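Local coordinates for protein beta-galacturonidase (Eisenbergiella tayi, PDB 6NCW) that acts as a family 2 glycoside hydrolase, a beta-galacturonidase that probably hydrolyses beta-linked galacturonic acid residues from its substrates, at residues E484-L495 against K542-Y552. Sequence-based numbering, arbitrary orientation.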
ATOM      1  N   GLU A 484     -11.837  -0.414   4.535  1.00 15.93           N
ATOM      2  CA  GLU A 484     -12.699   0.348   3.648  1.00 17.47           C
ATOM      3  C   GLU A 484     -14.079  -0.281   3.526  1.00 18.20           C
ATOM      4  O   GLU A 484     -15.069   0.439   3.355  1.00 16.07           O
ATOM      5  CB  GLU A 484     -12.047   0.471   2.265  1.00 20.18           C
ATOM      6  CG  GLU A 484     -10.814   1.384   2.235  1.00 19.95           C
ATOM      7  CD  GLU A 484     -10.323   1.656   0.821  1.00 23.10           C
ATOM      8  OE1 GLU A 484     -11.088   2.279   0.045  1.00 21.55           O
ATOM      9  OE2 GLU A 484      -9.177   1.241   0.485  1.00 22.10           O
ATOM     10  N   GLU A 485     -14.165  -1.615   3.570  1.00 18.22           N
ATOM     11  CA  GLU A 485     -15.475  -2.266   3.514  1.00 19.83           C
ATOM     12  C   GLU A 485     -16.337  -1.863   4.691  1.00 18.52           C
ATOM     13  O   GLU A 485     -17.518  -1.546   4.527  1.00 21.57           O
ATOM     14  CB  GLU A 485     -15.327  -3.780   3.480  1.00 17.35           C
ATOM     15  CG  GLU A 485     -14.686  -4.275   2.219  1.00 23.22           C
ATOM     16  CD  GLU A 485     -13.189  -4.534   2.400  1.00 27.00           C
ATOM     17  OE1 GLU A 485     -12.601  -4.057   3.402  1.00 23.21           O
ATOM     18  OE2 GLU A 485     -12.613  -5.218   1.529  1.00 26.77           O
ATOM     19  N   TYR A 486     -15.774  -1.866   5.898  1.00 15.42           N
ATOM     20  CA  TYR A 486     -16.605  -1.462   7.019  1.00 17.34           C
ATOM     21  C   TYR A 486     -17.070  -0.021   6.851  1.00 20.27           C
ATOM     22  O   TYR A 486     -18.209   0.311   7.192  1.00 17.43           O
ATOM     23  CB  TYR A 486     -15.883  -1.622   8.352  1.00 16.60           C
ATOM     24  CG  TYR A 486     -16.822  -1.265   9.479  1.00 20.45           C
ATOM     25  CD1 TYR A 486     -16.861   0.025  10.006  1.00 17.71           C
ATOM     26  CD2 TYR A 486     -17.730  -2.201   9.960  1.00 19.79           C
ATOM     27  CE1 TYR A 486     -17.750   0.362  11.029  1.00 17.44           C
ATOM     28  CE2 TYR A 486     -18.607  -1.883  10.975  1.00 25.34           C
ATOM     29  CZ  TYR A 486     -18.616  -0.596  11.509  1.00 23.64           C
ATOM     30  OH  TYR A 486     -19.514  -0.285  12.511  1.00 22.69           O
ATOM     31  N   GLN A 487     -16.197   0.859   6.347  1.00 14.94           N
ATOM     32  CA  GLN A 487     -16.594   2.253   6.205  1.00 15.57           C
ATOM     33  C   GLN A 487     -17.757   2.382   5.230  1.00 19.49           C
ATOM     34  O   GLN A 487     -18.624   3.247   5.400  1.00 18.89           O
ATOM     35  CB  GLN A 487     -15.425   3.119   5.740  1.00 14.49           C
ATOM     36  CG  GLN A 487     -15.793   4.602   5.663  1.00 14.73           C
ATOM     37  CD  GLN A 487     -14.741   5.454   4.961  1.00 17.72           C
ATOM     38  OE1 GLN A 487     -14.250   5.101   3.869  1.00 16.71           O
ATOM     39  NE2 GLN A 487     -14.387   6.582   5.577  1.00 14.00           N
ATOM     40  N   VAL A 488     -17.772   1.544   4.189  1.00 17.33           N
ATOM     41  CA  VAL A 488     -18.889   1.518   3.250  1.00 19.06           C
ATOM     42  C   VAL A 488     -20.191   1.248   3.995  1.00 20.98           C
ATOM     43  O   VAL A 488     -21.175   1.980   3.840  1.00 19.98           O
ATOM     44  CB  VAL A 488     -18.645   0.457   2.160  1.00 21.76           C
ATOM     45  CG1 VAL A 488     -19.975   0.120   1.425  1.00 18.65           C
ATOM     46  CG2 VAL A 488     -17.584   0.927   1.188  1.00 19.33           C
ATOM     47  N   GLN A 489     -20.198   0.209   4.841  1.00 19.44           N
ATOM     48  CA  GLN A 489     -21.409  -0.184   5.559  1.00 21.86           C
ATOM     49  C   GLN A 489     -21.859   0.903   6.522  1.00 19.09           C
ATOM     50  O   GLN A 489     -23.051   1.198   6.625  1.00 23.79           O
ATOM     51  CB  GLN A 489     -21.180  -1.483   6.336  1.00 25.07           C
ATOM     52  CG  GLN A 489     -20.619  -2.647   5.525  1.00 33.52           C
ATOM     53  CD  GLN A 489     -20.178  -3.840   6.398  1.00 37.72           C
ATOM     54  OE1 GLN A 489     -19.711  -4.861   5.879  1.00 41.81           O
ATOM     55  NE2 GLN A 489     -20.322  -3.707   7.725  1.00 33.01           N
ATOM     56  N   ALA A 490     -20.921   1.472   7.280  1.00 19.67           N
ATOM     57  CA  ALA A 490     -21.263   2.521   8.233  1.00 18.80           C
ATOM     58  C   ALA A 490     -21.903   3.722   7.535  1.00 20.96           C
ATOM     59  O   ALA A 490     -22.976   4.192   7.939  1.00 20.10           O
ATOM     60  CB  ALA A 490     -20.017   2.952   9.003  1.00 19.87           C
ATOM     61  N   LEU A 491     -21.273   4.212   6.464  1.00 19.43           N
ATOM     62  CA  LEU A 491     -21.785   5.411   5.798  1.00 19.90           C
ATOM     63  C   LEU A 491     -23.148   5.149   5.168  1.00 21.69           C
ATOM     64  O   LEU A 491     -24.033   6.011   5.211  1.00 19.44           O
ATOM     65  CB  LEU A 491     -20.787   5.912   4.754  1.00 20.39           C
ATOM     66  CG  LEU A 491     -19.774   6.982   5.207  1.00 16.86           C
ATOM     67  CD1 LEU A 491     -20.495   8.285   5.519  1.00 15.18           C
ATOM     68  CD2 LEU A 491     -18.993   6.508   6.433  1.00 14.33           C
ATOM     69  N   LYS A 492     -23.348   3.957   4.598  1.00 20.50           N
ATOM     70  CA  LYS A 492     -24.652   3.633   4.028  1.00 21.45           C
ATOM     71  C   LYS A 492     -25.747   3.726   5.092  1.00 21.64           C
ATOM     72  O   LYS A 492     -26.761   4.405   4.903  1.00 19.86           O
ATOM     73  CB  LYS A 492     -24.604   2.238   3.392  1.00 24.61           C
ATOM     74  CG  LYS A 492     -25.807   1.934   2.508  1.00 30.89           C
ATOM     75  CD  LYS A 492     -25.763   0.512   1.950  1.00 37.13           C
ATOM     76  CE  LYS A 492     -26.871   0.295   0.911  1.00 43.50           C
ATOM     77  NZ  LYS A 492     -26.585  -0.895   0.045  1.00 51.18           N
ATOM     78  N   GLU A 493     -25.532   3.084   6.241  1.00 22.02           N
ATOM     79  CA  GLU A 493     -26.523   3.135   7.312  1.00 21.27           C
ATOM     80  C   GLU A 493     -26.666   4.538   7.902  1.00 22.18           C
ATOM     81  O   GLU A 493     -27.779   4.970   8.222  1.00 23.35           O
ATOM     82  CB  GLU A 493     -26.156   2.143   8.417  1.00 18.99           C
ATOM     83  CG  GLU A 493     -27.211   2.130   9.523  1.00 29.65           C
ATOM     84  CD  GLU A 493     -26.870   1.238  10.707  1.00 32.78           C
ATOM     85  OE1 GLU A 493     -25.852   0.510  10.632  1.00 31.09           O
ATOM     86  OE2 GLU A 493     -27.627   1.283  11.716  1.00 30.50           O
ATOM     87  N   GLN A 494     -25.552   5.245   8.097  1.00 19.41           N
ATOM     88  CA  GLN A 494     -25.604   6.594   8.675  1.00 20.40           C
ATOM     89  C   GLN A 494     -26.402   7.564   7.812  1.00 18.67           C
ATOM     90  O   GLN A 494     -27.215   8.338   8.328  1.00 18.26           O
ATOM     91  CB  GLN A 494     -24.183   7.127   8.891  1.00 18.16           C
ATOM     92  CG  GLN A 494     -23.467   6.411  10.030  1.00 19.40           C
ATOM     93  CD  GLN A 494     -21.991   6.725  10.076  1.00 19.11           C
ATOM     94  OE1 GLN A 494     -21.450   7.304   9.136  1.00 19.47           O
ATOM     95  NE2 GLN A 494     -21.328   6.355  11.176  1.00 17.57           N
ATOM     96  N   LEU A 495     -26.182   7.541   6.494  1.00 19.81           N
ATOM     97  CA  LEU A 495     -26.845   8.507   5.627  1.00 19.88           C
ATOM     98  C   LEU A 495     -28.322   8.170   5.474  1.00 25.44           C
ATOM     99  O   LEU A 495     -29.178   9.069   5.453  1.00 22.16           O
ATOM    100  CB  LEU A 495     -26.149   8.557   4.259  1.00 18.30           C
ATOM    101  CG  LEU A 495     -24.750   9.224   4.228  1.00 18.22           C
ATOM    102  CD1 LEU A 495     -24.115   9.104   2.860  1.00 16.93           C
ATOM    103  CD2 LEU A 495     -24.789  10.705   4.626  1.00 16.82           C
ATOM    104  N   LYS A 542     -11.886   6.453  -1.493  1.00 19.25           N
ATOM    105  CA  LYS A 542     -12.048   5.193  -0.784  1.00 16.72           C
ATOM    106  C   LYS A 542     -13.304   4.486  -1.302  1.00 18.95           C
ATOM    107  O   LYS A 542     -14.069   5.051  -2.085  1.00 16.22           O
ATOM    108  CB  LYS A 542     -12.146   5.436   0.723  1.00 18.95           C
ATOM    109  CG  LYS A 542     -10.897   6.043   1.345  1.00 15.13           C
ATOM    110  CD  LYS A 542     -11.060   6.258   2.839  1.00 14.32           C
ATOM    111  CE  LYS A 542      -9.991   7.237   3.350  1.00 14.14           C
ATOM    112  NZ  LYS A 542     -10.209   7.600   4.753  1.00 15.43           N
ATOM    113  N   LEU A 543     -13.517   3.231  -0.882  1.00 16.59           N
ATOM    114  CA  LEU A 543     -14.688   2.507  -1.378  1.00 17.21           C
ATOM    115  C   LEU A 543     -15.981   3.247  -1.031  1.00 20.12           C
ATOM    116  O   LEU A 543     -16.880   3.359  -1.872  1.00 18.09           O
ATOM    117  CB  LEU A 543     -14.726   1.074  -0.830  1.00 17.75           C
ATOM    118  CG  LEU A 543     -13.604   0.089  -1.200  1.00 17.91           C
ATOM    119  CD1 LEU A 543     -13.808  -1.248  -0.498  1.00 18.04           C
ATOM    120  CD2 LEU A 543     -13.570  -0.132  -2.710  1.00 18.06           C
ATOM    121  N   ALA A 544     -16.073   3.792   0.189  1.00 19.53           N
ATOM    122  CA  ALA A 544     -17.255   4.533   0.620  1.00 20.05           C
ATOM    123  C   ALA A 544     -17.583   5.726  -0.273  1.00 20.55           C
ATOM    124  O   ALA A 544     -18.674   6.281  -0.155  1.00 17.93           O
ATOM    125  CB  ALA A 544     -17.078   5.024   2.059  1.00 17.61           C
ATOM    126  N   TYR A 545     -16.682   6.136  -1.160  1.00 19.13           N
ATOM    127  CA  TYR A 545     -16.970   7.269  -2.028  1.00 20.43           C
ATOM    128  C   TYR A 545     -18.206   6.999  -2.879  1.00 22.14           C
ATOM    129  O   TYR A 545     -19.052   7.886  -3.061  1.00 18.67           O
ATOM    130  CB  TYR A 545     -15.736   7.555  -2.881  1.00 17.45           C
ATOM    131  CG  TYR A 545     -15.766   8.731  -3.837  1.00 21.21           C
ATOM    132  CD1 TYR A 545     -16.495   8.681  -5.025  1.00 21.91           C
ATOM    133  CD2 TYR A 545     -14.963   9.847  -3.607  1.00 16.93           C
ATOM    134  CE1 TYR A 545     -16.472   9.722  -5.918  1.00 20.66           C
ATOM    135  CE2 TYR A 545     -14.927  10.889  -4.494  1.00 18.47           C
ATOM    136  CZ  TYR A 545     -15.682  10.831  -5.640  1.00 23.95           C
ATOM    137  OH  TYR A 545     -15.631  11.882  -6.510  1.00 19.90           O
ATOM    138  N   GLU A 546     -18.354   5.763  -3.362  1.00 21.53           N
ATOM    139  CA  GLU A 546     -19.496   5.443  -4.218  1.00 24.04           C
ATOM    140  C   GLU A 546     -20.795   5.355  -3.421  1.00 21.95           C
ATOM    141  O   GLU A 546     -21.870   5.605  -3.970  1.00 23.95           O
ATOM    142  CB  GLU A 546     -19.240   4.141  -4.977  1.00 24.40           C
ATOM    143  CG  GLU A 546     -18.106   4.249  -5.996  1.00 28.01           C
ATOM    144  CD  GLU A 546     -18.365   5.344  -7.036  1.00 34.76           C
ATOM    145  OE1 GLU A 546     -17.455   6.173  -7.302  1.00 32.70           O
ATOM    146  OE2 GLU A 546     -19.496   5.386  -7.571  1.00 38.20           O
ATOM    147  N   VAL A 547     -20.709   5.028  -2.131  1.00 20.84           N
ATOM    148  CA  VAL A 547     -21.883   4.993  -1.263  1.00 23.14           C
ATOM    149  C   VAL A 547     -22.406   6.403  -1.001  1.00 23.92           C
ATOM    150  O   VAL A 547     -23.623   6.646  -1.018  1.00 23.56           O
ATOM    151  CB  VAL A 547     -21.528   4.265   0.049  1.00 23.34           C
ATOM    152  CG1 VAL A 547     -22.414   4.745   1.200  1.00 28.54           C
ATOM    153  CG2 VAL A 547     -21.698   2.776  -0.124  1.00 30.63           C
ATOM    154  N   VAL A 548     -21.502   7.349  -0.724  1.00 24.49           N
ATOM    155  CA  VAL A 548     -21.907   8.737  -0.504  1.00 20.35           C
ATOM    156  C   VAL A 548     -22.478   9.329  -1.786  1.00 21.36           C
ATOM    157  O   VAL A 548     -23.508  10.011  -1.770  1.00 19.39           O
ATOM    158  CB  VAL A 548     -20.722   9.570   0.019  1.00 18.90           C
ATOM    159  CG1 VAL A 548     -21.095  11.034   0.047  1.00 20.30           C
ATOM    160  CG2 VAL A 548     -20.304   9.113   1.436  1.00 17.90           C
ATOM    161  N   LYS A 549     -21.814   9.078  -2.911  1.00 21.51           N
ATOM    162  CA  LYS A 549     -22.272   9.610  -4.183  1.00 23.93           C
ATOM    163  C   LYS A 549     -23.671   9.100  -4.515  1.00 26.27           C
ATOM    164  O   LYS A 549     -24.558   9.881  -4.874  1.00 25.78           O
ATOM    165  CB  LYS A 549     -21.263   9.238  -5.267  1.00 22.36           C
ATOM    166  CG  LYS A 549     -21.586   9.699  -6.669  1.00 28.26           C
ATOM    167  CD  LYS A 549     -20.379   9.389  -7.555  1.00 29.91           C
ATOM    168  CE  LYS A 549     -20.564   9.890  -8.971  1.00 32.24           C
ATOM    169  NZ  LYS A 549     -19.338   9.632  -9.755  1.00 37.16           N
ATOM    170  N   ASP A 550     -23.894   7.790  -4.380  1.00 26.65           N
ATOM    171  CA  ASP A 550     -25.230   7.244  -4.613  1.00 27.72           C
ATOM    172  C   ASP A 550     -26.270   7.937  -3.748  1.00 29.60           C
ATOM    173  O   ASP A 550     -27.364   8.259  -4.224  1.00 30.87           O
ATOM    174  CB  ASP A 550     -25.262   5.747  -4.330  1.00 25.02           C
ATOM    175  CG  ASP A 550     -24.535   4.935  -5.385  1.00 31.74           C
ATOM    176  OD1 ASP A 550     -24.222   5.477  -6.469  1.00 39.57           O
ATOM    177  OD2 ASP A 550     -24.257   3.745  -5.108  1.00 40.08           O
ATOM    178  N   SER A 551     -25.952   8.169  -2.473  1.00 28.89           N
ATOM    179  CA  SER A 551     -26.912   8.799  -1.572  1.00 26.11           C
ATOM    180  C   SER A 551     -27.164  10.256  -1.950  1.00 26.98           C
ATOM    181  O   SER A 551     -28.316  10.667  -2.122  1.00 23.72           O
ATOM    182  CB  SER A 551     -26.427   8.705  -0.129  1.00 27.27           C
ATOM    183  OG  SER A 551     -27.263   9.474   0.716  1.00 25.20           O
ATOM    184  N   TYR A 552     -26.095  11.052  -2.087  1.00 26.31           N
ATOM    185  CA  TYR A 552     -26.276  12.486  -2.295  1.00 22.52           C
ATOM    186  C   TYR A 552     -26.832  12.799  -3.685  1.00 26.07           C
ATOM    187  O   TYR A 552     -27.555  13.785  -3.854  1.00 22.89           O
ATOM    188  CB  TYR A 552     -24.956  13.225  -2.088  1.00 20.25           C
ATOM    189  CG  TYR A 552     -24.572  13.538  -0.650  1.00 19.32           C
ATOM    190  CD1 TYR A 552     -25.275  13.010   0.428  1.00 19.50           C
ATOM    191  CD2 TYR A 552     -23.504  14.380  -0.380  1.00 20.67           C
ATOM    192  CE1 TYR A 552     -24.919  13.315   1.745  1.00 18.44           C
ATOM    193  CE2 TYR A 552     -23.135  14.681   0.924  1.00 19.61           C
ATOM    194  CZ  TYR A 552     -23.843  14.155   1.982  1.00 20.17           C
ATOM    195  OH  TYR A 552     -23.467  14.479   3.275  1.00 21.63           O
TER
HETATM  196  O   HOH W   1     -14.362   2.974   2.266  1.00 16.31           O
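With CG beside its own backbone N (chi1 -70°) and the chain extended beyond it, Glu484 reaches across to the backbone of Leu543, where its OE1 accepts the amide hydrogen, 2.8 Å from Leu543 N; the oxygen is met nearly along its C-O axis, but the bond is bent at the hydrogen (144°). Its other oxygen, OE2, pairs with the amide of Gly473 and with Arg475 of a second subunit, which also packs on Leu543. Next to this bond a water accepts from Ala544 N and donates to Glu484 O and to Gln487 OE1, 2.7 Å from that amide oxygen. The polar end of Gln487 also has a partner in Ala468, and its side chain lies about 5 Å from that of Lys532, a galacturonate-binding residue. The two helices are neighbours in the outer layer of the TIM barrel, flanking strand 504-509 in sequence and running almost parallel at 17° with their axes 8.7 Å apart. Val488 spreads its methyls: CG2 lies against Ala544 N and Leu543 CB, CG1 3.5 Å from Val547 CG2. The other methyl of Val547, CG1, packs one turn further along helix 484-495, 3.6 Å from Lys492 N. Leu495 then splits its methyls, CD1 against Ser551 CB and the Val548 side chain, CD2 obliquely 3.9 Å from Tyr552 CE1, and with Val548 and Tyr552 it covers Ile509 of barrel strand 504-509.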